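Local coordinates for protein putative acyl-CoA dehydrogenase (Burkholderia xenovorans, PDB 5JSC) that is a putative member of the acyl-CoA dehydrogenase family, a flavoprotein that binds flavin-adenine dinucleotide and assembles from four chains, at residues Leu15-Ser19 against Ala20-Pro24; Arg163-Asp167 against Ala168-Asp172; Arg373-Arg376 against Ala377-Ile380; Leu390-Gly393 against Arg394-Lys398. All coordinates share one frame; numbering follows the deposited sequence.

Contact 1: Leu15-Ser19 against Ala20-Pro24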
loop_
_atom_site.group_PDB
_atom_site.type_symbol
_atom_site.label_atom_id
_atom_site.label_comp_id
_atom_site.label_asym_id
_atom_site.label_seq_id
_atom_site.Cartn_x
_atom_site.Cartn_y
_atom_site.Cartn_z
ATOM N N LEU C 15 -2.657 34.927 14.927
ATOM C CA LEU C 15 -2.928 33.730 14.146
ATOM C C LEU C 15 -1.660 32.892 14.017
ATOM O O LEU C 15 -0.637 33.376 13.524
ATOM C CB LEU C 15 -3.462 34.123 12.771
ATOM C CG LEU C 15 -3.701 33.027 11.728
ATOM C CD1 LEU C 15 -4.707 31.989 12.219
ATOM C CD2 LEU C 15 -4.160 33.647 10.413
ATOM N N ASP C 16 -1.724 31.641 14.469
ATOM C CA ASP C 16 -0.643 30.689 14.230
ATOM C C ASP C 16 -0.598 30.375 12.739
ATOM O O ASP C 16 -1.500 29.721 12.205
ATOM C CB ASP C 16 -0.860 29.434 15.069
ATOM C CG ASP C 16 0.093 28.299 14.707
ATOM O OD1 ASP C 16 1.150 28.548 14.086
ATOM O OD2 ASP C 16 -0.223 27.143 15.064
ATOM N N LEU C 17 0.442 30.860 12.054
ATOM C CA LEU C 17 0.496 30.679 10.610
ATOM C C LEU C 17 0.735 29.230 10.210
ATOM O O LEU C 17 0.591 28.907 9.029
ATOM C CB LEU C 17 1.569 31.576 9.984
ATOM C CG LEU C 17 1.215 33.064 9.873
ATOM C CD1 LEU C 17 2.236 33.823 9.035
ATOM C CD2 LEU C 17 -0.180 33.249 9.302
ATOM N N HIS C 18 1.077 28.349 11.150
ATOM C CA HIS C 18 1.193 26.935 10.819
ATOM C C HIS C 18 -0.127 26.190 10.946
ATOM O O HIS C 18 -0.202 25.019 10.553
ATOM C CB HIS C 18 2.262 26.274 11.694
ATOM C CG HIS C 18 3.653 26.642 11.296
ATOM N ND1 HIS C 18 4.315 27.740 11.802
ATOM C CD2 HIS C 18 4.494 26.075 10.403
ATOM C CE1 HIS C 18 5.518 27.814 11.256
ATOM N NE2 HIS C 18 5.648 26.816 10.402
ATOM N N SER C 19 -1.164 26.845 11.458
ATOM C CA SER C 19 -2.462 26.201 11.559
ATOM C C SER C 19 -3.165 26.191 10.206
ATOM O O SER C 19 -2.997 27.090 9.376
ATOM C CB SER C 19 -3.338 26.899 12.596
ATOM O OG SER C 19 -3.712 28.186 12.156
ATOM N N ALA C 20 -3.952 25.140 9.983
ATOM C CA ALA C 20 -4.702 25.048 8.737
ATOM C C ALA C 20 -5.685 26.202 8.598
ATOM O O ALA C 20 -6.015 26.606 7.475
ATOM C CB ALA C 20 -5.442 23.718 8.665
ATOM N N LEU C 21 -6.153 26.752 9.719
ATOM C CA LEU C 21 -7.093 27.864 9.639
ATOM C C LEU C 21 -6.465 29.113 9.035
ATOM O O LEU C 21 -7.199 30.006 8.609
ATOM C CB LEU C 21 -7.668 28.172 11.023
ATOM C CG LEU C 21 -8.690 27.154 11.522
ATOM C CD1 LEU C 21 -9.050 27.413 12.974
ATOM C CD2 LEU C 21 -9.933 27.183 10.639
ATOM N N ALA C 22 -5.132 29.192 8.970
ATOM C CA ALA C 22 -4.468 30.303 8.295
ATOM C C ALA C 22 -4.470 30.183 6.774
ATOM O O ALA C 22 -4.125 31.163 6.097
ATOM C CB ALA C 22 -3.026 30.435 8.792
ATOM N N TRP C 23 -4.836 29.024 6.218
ATOM C CA TRP C 23 -4.821 28.861 4.772
ATOM C C TRP C 23 -5.741 29.881 4.111
ATOM O O TRP C 23 -6.816 30.190 4.647
ATOM C CB TRP C 23 -5.282 27.462 4.355
ATOM C CG TRP C 23 -4.422 26.349 4.831
ATOM C CD1 TRP C 23 -3.137 26.429 5.279
ATOM C CD2 TRP C 23 -4.796 24.973 4.905
ATOM N NE1 TRP C 23 -2.684 25.175 5.630
ATOM C CE2 TRP C 23 -3.690 24.265 5.417
ATOM C CE3 TRP C 23 -5.972 24.275 4.612
ATOM C CZ2 TRP C 23 -3.716 22.883 5.627
ATOM C CZ3 TRP C 23 -5.999 22.902 4.818
ATOM C CH2 TRP C 23 -4.881 22.222 5.326
ATOM N N PRO C 24 -5.377 30.383 2.928
ATOM C CA PRO C 24 -6.215 31.381 2.244
ATOM C C PRO C 24 -7.484 30.804 1.640
ATOM O O PRO C 24 -8.260 31.553 1.032
ATOM C CB PRO C 24 -5.272 31.949 1.168
ATOM C CG PRO C 24 -4.262 30.873 0.943
ATOM C CD PRO C 24 -4.081 30.175 2.261
HETATM O O HOH W 1 -0.174 24.786 7.170
#
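A type I beta turn from D16 to S19 runs straight into a short 3-10 segment, residues 20-22, and the two fold together around the methyl of A22. That methyl is met by L15, whose CD2 lies 3.8 Å from A22 CB. L15 CG stands anti to its own backbone nitrogen (chi1 175°), which swings the branched end over A22. L17 adds a second branch, with CD2 4.0 Å from A22 CB. S19 ties the two halves together: A22 N gives a hydrogen bond to S19 O at 3.0 Å, reaching the oxygen from above the carbonyl plane. D16 O accepts from S19 N. In one of the two conformers of S19, OG also reaches D16 O at 2.7 Å, a bond the other conformer may not keep. D16 OD1 takes the N-H of H18 at 2.9 Å, forming an Asx turn. A water accepts from W23 NE1 at the edge of the indole. L15 and L21 rest on helix 28-44, where R31 also bonds to L21 O. W23 lies against helix 298-325, and H18 NE2 is hydrogen-bonded to N330 O of the second subunit.

Contact 2: Arg163-Asp167 against Ala168-Asp172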
loop_
_atom_site.group_PDB
_atom_site.type_symbol
_atom_site.label_atom_id
_atom_site.label_comp_id
_atom_site.label_asym_id
_atom_site.label_seq_id
_atom_site.Cartn_x
_atom_site.Cartn_y
_atom_site.Cartn_z
ATOM N N ARG C 163 -47.300 6.312 -7.257
ATOM C CA ARG C 163 -48.367 6.236 -8.247
ATOM C C ARG C 163 -49.307 7.421 -8.082
ATOM O O ARG C 163 -49.777 7.695 -6.976
ATOM C CB ARG C 163 -49.139 4.925 -8.090
ATOM C CG ARG C 163 -50.413 4.830 -8.894
ATOM C CD ARG C 163 -51.069 3.466 -8.709
ATOM N NE ARG C 163 -51.360 3.147 -7.308
ATOM C CZ ARG C 163 -52.493 3.466 -6.689
ATOM N NH1 ARG C 163 -53.441 4.128 -7.338
ATOM N NH2 ARG C 163 -52.681 3.130 -5.419
ATOM N N GLU C 164 -49.594 8.109 -9.181
ATOM C CA GLU C 164 -50.468 9.271 -9.115
ATOM C C GLU C 164 -51.920 8.831 -8.945
ATOM O O GLU C 164 -52.421 8.001 -9.711
ATOM C CB GLU C 164 -50.300 10.118 -10.375
ATOM C CG GLU C 164 -50.809 11.543 -10.252
ATOM C CD GLU C 164 -50.388 12.406 -11.426
ATOM O OE1 GLU C 164 -49.830 11.850 -12.399
ATOM O OE2 GLU C 164 -50.606 13.636 -11.374
ATOM N N ASP C 165 -52.596 9.383 -7.930
ATOM C CA ASP C 165 -54.013 9.096 -7.668
ATOM C C ASP C 165 -54.700 10.403 -7.272
ATOM O O ASP C 165 -54.719 10.775 -6.095
ATOM C CB ASP C 165 -54.188 8.031 -6.590
ATOM C CG ASP C 165 -55.652 7.774 -6.259
ATOM O OD1 ASP C 165 -56.501 7.870 -7.174
ATOM O OD2 ASP C 165 -55.958 7.482 -5.085
ATOM N N GLY C 166 -55.281 11.081 -8.253
ATOM C CA GLY C 166 -55.925 12.352 -7.967
ATOM C C GLY C 166 -54.883 13.407 -7.653
ATOM O O GLY C 166 -53.939 13.624 -8.420
ATOM N N ASP C 167 -55.038 14.071 -6.509
ATOM C CA ASP C 167 -54.105 15.108 -6.089
ATOM C C ASP C 167 -53.012 14.578 -5.169
ATOM O O ASP C 167 -52.317 15.371 -4.526
ATOM C CB ASP C 167 -54.859 16.258 -5.407
ATOM C CG ASP C 167 -55.433 15.873 -4.050
ATOM O OD1 ASP C 167 -55.595 14.667 -3.771
ATOM O OD2 ASP C 167 -55.734 16.796 -3.260
ATOM N N ALA C 168 -52.844 13.263 -5.093
ATOM C CA ALA C 168 -51.814 12.672 -4.260
ATOM C C ALA C 168 -51.027 11.644 -5.057
ATOM O O ALA C 168 -51.429 11.215 -6.141
ATOM C CB ALA C 168 -52.404 12.017 -3.005
ATOM N N TYR C 169 -49.879 11.279 -4.506
ATOM C CA TYR C 169 -49.121 10.119 -4.940
ATOM C C TYR C 169 -49.213 9.060 -3.856
ATOM O O TYR C 169 -49.237 9.385 -2.664
ATOM C CB TYR C 169 -47.659 10.469 -5.205
ATOM C CG TYR C 169 -47.433 11.188 -6.513
ATOM C CD1 TYR C 169 -47.609 12.565 -6.614
ATOM C CD2 TYR C 169 -47.037 10.491 -7.648
ATOM C CE1 TYR C 169 -47.397 13.224 -7.808
ATOM C CE2 TYR C 169 -46.822 11.140 -8.847
ATOM C CZ TYR C 169 -47.005 12.505 -8.923
ATOM O OH TYR C 169 -46.785 13.158 -10.113
ATOM N N VAL C 170 -49.291 7.800 -4.271
ATOM C CA VAL C 170 -49.360 6.671 -3.352
ATOM C C VAL C 170 -48.014 5.965 -3.392
ATOM O O VAL C 170 -47.573 5.524 -4.461
ATOM C CB VAL C 170 -50.497 5.707 -3.718
ATOM C CG1 VAL C 170 -50.592 4.610 -2.683
ATOM C CG2 VAL C 170 -51.817 6.459 -3.842
ATOM N N LEU C 171 -47.361 5.853 -2.237
ATOM C CA LEU C 171 -46.009 5.309 -2.151
ATOM C C LEU C 171 -46.031 3.883 -1.608
ATOM O O LEU C 171 -46.665 3.614 -0.580
ATOM C CB LEU C 171 -45.116 6.195 -1.276
ATOM C CG LEU C 171 -44.436 7.389 -1.963
ATOM C CD1 LEU C 171 -45.453 8.344 -2.577
ATOM C CD2 LEU C 171 -43.517 8.129 -0.995
ATOM N N ASP C 172 -45.331 2.976 -2.298
ATOM C CA ASP C 172 -45.251 1.574 -1.908
ATOM C C ASP C 172 -43.828 1.063 -2.067
ATOM O O ASP C 172 -43.244 1.173 -3.151
ATOM C CB ASP C 172 -46.188 0.711 -2.756
ATOM C CG ASP C 172 -47.639 0.958 -2.443
ATOM O OD1 ASP C 172 -48.124 0.412 -1.428
ATOM O OD2 ASP C 172 -48.292 1.699 -3.209
HETATM O O HOH W 2 -51.008 1.318 -3.834
HETATM O O HOH W 3 -48.669 15.533 -10.358
#
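R163 and V170 face each other as a hydrogen-bonded pair in a beta hairpin closed by a type II' turn, D165 to A168. Their backbones bond in both directions, R163 N to V170 O at 2.9 Å and V170 N to R163 O at 2.8 Å. Nearer the turn, D165 N meets A168 O in an almost straight bond (173°). The return bond, A168 N to D165 O, is longer at 3.3 Å and comes from above the carbonyl plane. G166 takes a positive phi in the turn.

Side chains alternate between the two faces of the hairpin. R163, D165, A168 and V170 share one face. There R163 lies alongside V170, and its chain bends at chi3 (57°) to bring one face of the guanidinium over V170 CB. NH2 comes 3.7 Å from V170 CG1. D165 CB touches V170 CG2 from the turn side. On the other face E164 crosses Y169. E164 CG sits over one face of the phenol ring, toward its rim, and the carboxylate plane is only 11° from the ring plane.

Further out, D165 OD2 forms a salt bridge with R237, and strand 236-239 pairs with the other edge of strand 168-179, away from 161-165. The Y169 ring also meets that of F205. Two waters join side-chain ends. One is held by E164 OE2 and Y169 OH. The other accepts from R163 NH2 in the guanidinium plane at 2.9 Å and donates to D172 OD2 at 2.8 Å.

Contact 3: Arg373-Arg376 against Ala377-Ile380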
loop_
_atom_site.group_PDB
_atom_site.type_symbol
_atom_site.label_atom_id
_atom_site.label_comp_id
_atom_site.label_asym_id
_atom_site.label_seq_id
_atom_site.Cartn_x
_atom_site.Cartn_y
_atom_site.Cartn_z
ATOM N N ARG C 373 -14.512 1.937 15.441
ATOM C CA ARG C 373 -15.881 1.604 15.048
ATOM C C ARG C 373 -16.538 2.732 14.264
ATOM O O ARG C 373 -17.236 2.476 13.278
ATOM C CB ARG C 373 -16.711 1.247 16.280
ATOM C CG ARG C 373 -16.223 -0.057 16.921
ATOM C CD ARG C 373 -17.147 -0.558 18.012
ATOM N NE ARG C 373 -16.909 0.156 19.249
ATOM C CZ ARG C 373 -17.710 1.088 19.743
ATOM N NH1 ARG C 373 -18.838 1.409 19.117
ATOM N NH2 ARG C 373 -17.387 1.688 20.880
ATOM N N GLU C 374 -16.309 3.979 14.676
ATOM C CA GLU C 374 -17.025 5.106 14.087
ATOM C C GLU C 374 -16.662 5.311 12.619
ATOM O O GLU C 374 -17.523 5.667 11.804
ATOM C CB GLU C 374 -16.716 6.370 14.885
ATOM C CG GLU C 374 -17.578 7.547 14.507
ATOM C CD GLU C 374 -18.953 7.460 15.138
ATOM O OE1 GLU C 374 -19.033 7.409 16.386
ATOM O OE2 GLU C 374 -19.948 7.421 14.390
ATOM N N ILE C 375 -15.390 5.125 12.258
ATOM C CA ILE C 375 -14.972 5.549 10.925
ATOM C C ILE C 375 -15.483 4.618 9.834
ATOM O O ILE C 375 -15.637 5.052 8.686
ATOM C CB ILE C 375 -13.435 5.678 10.863
ATOM C CG1 ILE C 375 -12.987 6.384 9.572
ATOM C CG2 ILE C 375 -12.749 4.312 11.020
ATOM C CD1 ILE C 375 -13.534 7.806 9.422
ATOM N N ARG C 376 -15.776 3.355 10.159
ATOM C CA ARG C 376 -15.911 2.358 9.099
ATOM C C ARG C 376 -17.060 2.691 8.154
ATOM O O ARG C 376 -16.926 2.533 6.931
ATOM C CB ARG C 376 -16.088 0.961 9.703
ATOM C CG ARG C 376 -15.984 -0.172 8.678
ATOM C CD ARG C 376 -14.670 -0.087 7.919
ATOM N NE ARG C 376 -14.524 -1.010 6.792
ATOM C CZ ARG C 376 -14.991 -0.758 5.569
ATOM N NH1 ARG C 376 -15.703 0.347 5.350
ATOM N NH2 ARG C 376 -14.781 -1.610 4.565
ATOM N N ALA C 377 -18.177 3.203 8.690
ATOM C CA ALA C 377 -19.326 3.500 7.840
ATOM C C ALA C 377 -19.091 4.681 6.907
ATOM O O ALA C 377 -19.774 4.777 5.884
ATOM C CB ALA C 377 -20.571 3.785 8.686
ATOM N N LEU C 378 -18.154 5.581 7.225
ATOM C CA LEU C 378 -17.996 6.769 6.387
ATOM C C LEU C 378 -17.379 6.438 5.038
ATOM O O LEU C 378 -17.437 7.268 4.126
ATOM C CB LEU C 378 -17.160 7.837 7.100
ATOM C CG LEU C 378 -17.933 8.690 8.125
ATOM C CD1 LEU C 378 -18.360 7.895 9.360
ATOM C CD2 LEU C 378 -17.150 9.927 8.539
ATOM N N ARG C 379 -16.800 5.244 4.888
ATOM C CA ARG C 379 -16.328 4.771 3.597
ATOM C C ARG C 379 -17.448 4.153 2.775
ATOM O O ARG C 379 -17.207 3.734 1.638
ATOM C CB ARG C 379 -15.191 3.760 3.814
ATOM C CG ARG C 379 -13.955 4.399 4.481
ATOM C CD ARG C 379 -13.025 3.349 5.063
ATOM N NE ARG C 379 -12.679 2.348 4.051
ATOM C CZ ARG C 379 -12.265 1.113 4.332
ATOM N NH1 ARG C 379 -12.140 0.734 5.598
ATOM N NH2 ARG C 379 -11.976 0.264 3.345
ATOM N N ILE C 380 -18.667 4.126 3.316
ATOM C CA ILE C 380 -19.805 3.460 2.696
ATOM C C ILE C 380 -20.943 4.435 2.420
ATOM O O ILE C 380 -21.464 4.497 1.296
ATOM C CB ILE C 380 -20.295 2.271 3.556
ATOM C CG1 ILE C 380 -19.190 1.210 3.645
ATOM C CG2 ILE C 380 -21.579 1.670 2.981
ATOM C CD1 ILE C 380 -19.360 0.223 4.779
HETATM O O HOH W 4 -19.148 3.053 11.385
#
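R376 and R379 stack their guanidinium groups near the C-terminal end of helix 367-376, where the chain turns toward the flavin-adenine dinucleotide pocket. The group centres are 3.5 Å apart and the planes differ by 18°. R379 NH1 lies over the centre of the R376 group. A bend at chi2 of R376 (55°) carries its guanidinium forward, over that of R379.

The charges are answered by acids and amides. D351 of the third subunit makes salt bridges to R376 NE and R379 NH2, so one carboxylate holds both members of the stack. R379 NE also pairs with E344, and R376 NH2 bonds to Q355 of the third subunit. The two groups probably share the negative charge of D351 and can lie face to face.

Backbone bonds keep the turn wound. L378 N donates to I375 O at 3.0 Å, while R379 N to R376 O is weak at 3.4 Å. A water accepts from A377 N and donates to R373 O.

I375 CD1 meets L378 CD2 at 4.3 Å in an apolar contact, on the side facing helix 250-286. I380, a residue of the cofactor pocket, packs a methyl against the R376 guanidinium, with CD1 3.7 Å from R376 NH1.

Contact 4: Leu390-Gly393 against Arg394-Lys398. With FAD (flavin-adenine dinucleotide), chain M.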
loop_
_atom_site.group_PDB
_atom_site.type_symbol
_atom_site.label_atom_id
_atom_site.label_comp_id
_atom_site.label_asym_id
_atom_site.label_seq_id
_atom_site.Cartn_x
_atom_site.Cartn_y
_atom_site.Cartn_z
ATOM N N LEU C 390 -14.863 5.809 -9.266
ATOM C CA LEU C 390 -15.360 5.765 -10.632
ATOM C C LEU C 390 -15.860 7.128 -11.094
ATOM O O LEU C 390 -15.707 7.467 -12.272
ATOM C CB LEU C 390 -16.457 4.711 -10.748
ATOM C CG LEU C 390 -16.000 3.276 -10.480
ATOM C CD1 LEU C 390 -17.214 2.359 -10.349
ATOM C CD2 LEU C 390 -15.067 2.800 -11.590
ATOM N N ILE C 391 -16.445 7.923 -10.192
ATOM C CA ILE C 391 -16.818 9.293 -10.550
ATOM C C ILE C 391 -15.591 10.063 -11.021
ATOM O O ILE C 391 -15.609 10.732 -12.063
ATOM C CB ILE C 391 -17.493 10.003 -9.361
ATOM C CG1 ILE C 391 -18.895 9.442 -9.110
ATOM C CG2 ILE C 391 -17.547 11.526 -9.590
ATOM C CD1 ILE C 391 -19.478 9.865 -7.773
ATOM N N VAL C 392 -14.502 9.976 -10.257
ATOM C CA VAL C 392 -13.298 10.719 -10.610
ATOM C C VAL C 392 -12.713 10.204 -11.920
ATOM O O VAL C 392 -12.362 10.989 -12.811
ATOM C CB VAL C 392 -12.275 10.644 -9.465
ATOM C CG1 VAL C 392 -10.956 11.269 -9.899
ATOM C CG2 VAL C 392 -12.826 11.343 -8.206
ATOM N N GLY C 393 -12.597 8.878 -12.059
ATOM C CA GLY C 393 -11.992 8.321 -13.262
ATOM C C GLY C 393 -12.788 8.632 -14.516
ATOM O O GLY C 393 -12.220 9.000 -15.549
ATOM N N ARG C 394 -14.115 8.497 -14.442
ATOM C CA ARG C 394 -14.950 8.856 -15.585
ATOM C C ARG C 394 -14.815 10.336 -15.922
ATOM O O ARG C 394 -14.826 10.714 -17.099
ATOM C CB ARG C 394 -16.411 8.510 -15.308
ATOM C CG ARG C 394 -16.743 7.040 -15.437
ATOM C CD ARG C 394 -18.260 6.845 -15.528
ATOM N NE ARG C 394 -18.945 7.347 -14.335
ATOM C CZ ARG C 394 -19.270 6.596 -13.283
ATOM N NH1 ARG C 394 -18.990 5.300 -13.274
ATOM N NH2 ARG C 394 -19.885 7.141 -12.241
ATOM N N ASP C 395 -14.692 11.192 -14.901
ATOM C CA ASP C 395 -14.610 12.626 -15.168
ATOM C C ASP C 395 -13.301 12.986 -15.860
ATOM O O ASP C 395 -13.274 13.879 -16.714
ATOM C CB ASP C 395 -14.770 13.413 -13.866
ATOM C CG ASP C 395 -14.949 14.892 -14.106
ATOM O OD1 ASP C 395 -15.985 15.268 -14.693
ATOM O OD2 ASP C 395 -14.063 15.677 -13.717
ATOM N N LEU C 396 -12.211 12.297 -15.510
ATOM C CA LEU C 396 -10.931 12.509 -16.183
ATOM C C LEU C 396 -11.024 12.193 -17.670
ATOM O O LEU C 396 -10.495 12.933 -18.511
ATOM C CB LEU C 396 -9.859 11.631 -15.533
ATOM C CG LEU C 396 -9.457 11.997 -14.109
ATOM C CD1 LEU C 396 -8.682 10.866 -13.509
ATOM C CD2 LEU C 396 -8.620 13.267 -14.113
ATOM N N LEU C 397 -11.675 11.082 -18.010
ATOM C CA LEU C 397 -11.801 10.717 -19.414
ATOM C C LEU C 397 -12.764 11.644 -20.139
ATOM O O LEU C 397 -12.546 11.965 -21.311
ATOM C CB LEU C 397 -12.246 9.261 -19.526
ATOM C CG LEU C 397 -11.164 8.269 -19.081
ATOM C CD1 LEU C 397 -11.775 6.920 -18.756
ATOM C CD2 LEU C 397 -10.106 8.129 -20.188
ATOM N N LYS C 398 -13.816 12.097 -19.456
ATOM C CA LYS C 398 -14.734 13.056 -20.064
ATOM C C LYS C 398 -14.025 14.366 -20.378
ATOM O O LYS C 398 -14.202 14.933 -21.466
ATOM C CB LYS C 398 -15.924 13.298 -19.137
ATOM C CG LYS C 398 -17.022 14.176 -19.717
ATOM C CD LYS C 398 -18.025 14.579 -18.646
ATOM C CE LYS C 398 -19.285 15.169 -19.262
ATOM N NZ LYS C 398 -20.217 15.732 -18.237
HETATM P PA FAD M . -24.285 -1.908 -2.574
HETATM O O1A FAD M . -24.931 -0.906 -3.454
HETATM O O2A FAD M . -24.788 -3.351 -2.668
HETATM O O5B FAD M . -22.721 -1.861 -2.849
HETATM C C5B FAD M . -21.857 -2.817 -2.203
HETATM C C4B FAD M . -20.450 -2.395 -2.534
HETATM O O4B FAD M . -20.247 -2.521 -3.953
HETATM C C3B FAD M . -20.129 -0.930 -2.269
HETATM O O3B FAD M . -19.870 -0.652 -0.890
HETATM C C2B FAD M . -18.919 -0.705 -3.177
HETATM O O2B FAD M . -17.728 -1.149 -2.526
HETATM C C1B FAD M . -19.229 -1.631 -4.367
HETATM N N9A FAD M . -19.689 -0.963 -5.579
HETATM C C8A FAD M . -20.795 -0.164 -5.719
HETATM N N7A FAD M . -21.017 0.230 -6.949
HETATM C C5A FAD M . -19.980 -0.347 -7.672
HETATM C C6A FAD M . -19.653 -0.325 -9.040
HETATM N N6A FAD M . -20.351 0.347 -9.962
HETATM N N1A FAD M . -18.559 -1.014 -9.438
HETATM C C2A FAD M . -17.842 -1.668 -8.514
HETATM N N3A FAD M . -18.055 -1.760 -7.197
HETATM C C4A FAD M . -19.151 -1.077 -6.838
HETATM N N1 FAD M . -28.845 5.926 2.849
HETATM C C2 FAD M . -29.836 6.867 2.755
HETATM O O2 FAD M . -30.595 6.928 1.773
HETATM N N3 FAD M . -30.013 7.766 3.774
HETATM C C4 FAD M . -29.266 7.829 4.934
HETATM O O4 FAD M . -29.566 8.619 5.825
HETATM C C4X FAD M . -28.210 6.863 5.016
HETATM N N5 FAD M . -27.503 6.817 6.111
HETATM C C5X FAD M . -26.623 5.758 6.274
HETATM C C6 FAD M . -25.979 5.608 7.500
HETATM C C7 FAD M . -25.167 4.509 7.755
HETATM C C7M FAD M . -24.526 4.362 9.111
HETATM C C8 FAD M . -24.974 3.544 6.747
HETATM C C8M FAD M . -24.105 2.333 6.983
HETATM C C9 FAD M . -25.601 3.703 5.516
HETATM C C9A FAD M . -26.428 4.795 5.273
HETATM N N10 FAD M . -27.157 4.930 4.072
HETATM C C10 FAD M . -28.080 5.937 3.925
HETATM C "C1'" FAD M . -27.032 3.891 3.041
HETATM C "C2'" FAD M . -25.764 4.019 2.203
HETATM O "O2'" FAD M . -25.832 5.158 1.346
HETATM C "C3'" FAD M . -25.590 2.757 1.359
HETATM O "O3'" FAD M . -25.294 1.717 2.280
HETATM C "C4'" FAD M . -24.480 2.856 0.315
HETATM O "O4'" FAD M . -24.900 3.732 -0.733
HETATM C "C5'" FAD M . -24.116 1.499 -0.253
HETATM O "O5'" FAD M . -25.318 0.907 -0.788
HETATM P P FAD M . -25.598 -0.640 -0.376
HETATM O O1P FAD M . -25.503 -0.828 1.098
HETATM O O2P FAD M . -26.892 -1.073 -0.995
HETATM O O3P FAD M . -24.404 -1.449 -1.056
#
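R394 folds back over L390, one helical turn earlier in helix 385-405. The backbone between them is tight. R394 N donates to L390 O at 2.9 Å, and the i to i+4 pattern continues with D395 N to I391 O and L396 N to V392 O, both 3.0 Å. The next bond, L397 N to G393 O, is longer at 3.3 Å.

The close-packed side is largely apolar. V392 CG1 lies 4.3 Å from L396 CD1. V392 rests on A336 and M337 of helix 332-356, and also on A305 of the second subunit. L396 packs against A308 of that subunit, and L397 against G295. G393 is buried and brings no side chain to this interface. D395 adds a polar tie on the packed side, where its OD2 forms a salt bridge with R333 of helix 332-356.

R394 is the loose, exposed part. Its chain bends at chi3 (-61°), so that one guanidinium face lies over L390 O. NH1 comes 3.6 Å from L390 CB, and NH2 is 4.0 Å from I391 CG1. These are contacts of the flat group with the helix surface, without a side-chain hydrogen bond across the contact.

L390 belongs to the cofactor pocket. Its CD1 touches the adenine of flavin-adenine dinucleotide, 3.7 Å from N1A. The cofactor's hydrogen bonds come from other residues, among them E386. The chemistry implies that L390 gives the adenine a hydrocarbon surface by van der Waals contact, while the R394 guanidinium lies against the backbone side of the same residue and D395 is turned to R333.

The four contacts follow one another along the chain, each closing before the next opens. Contact 1 lies before helix 28-44. Contact 2 is a hairpin in the middle domain. Contacts 3 and 4 both belong to the C-terminal domain, on successive helices 367-376 and 385-405 and the turn between them. Contacts 1 and 2 are on opposite sides of the chain's centre, with centres about 54 Å apart. Contacts 3 and 4 are closer, about 24 Å between centres, with nearest atoms about 11 Å apart. Both reach the flavin-adenine dinucleotide pocket. Contacts 1 and 4 touch the second subunit and contacts 3 and 4 the third, so the cofactor pocket and the subunit interfaces come together in this C-terminal part of the chain.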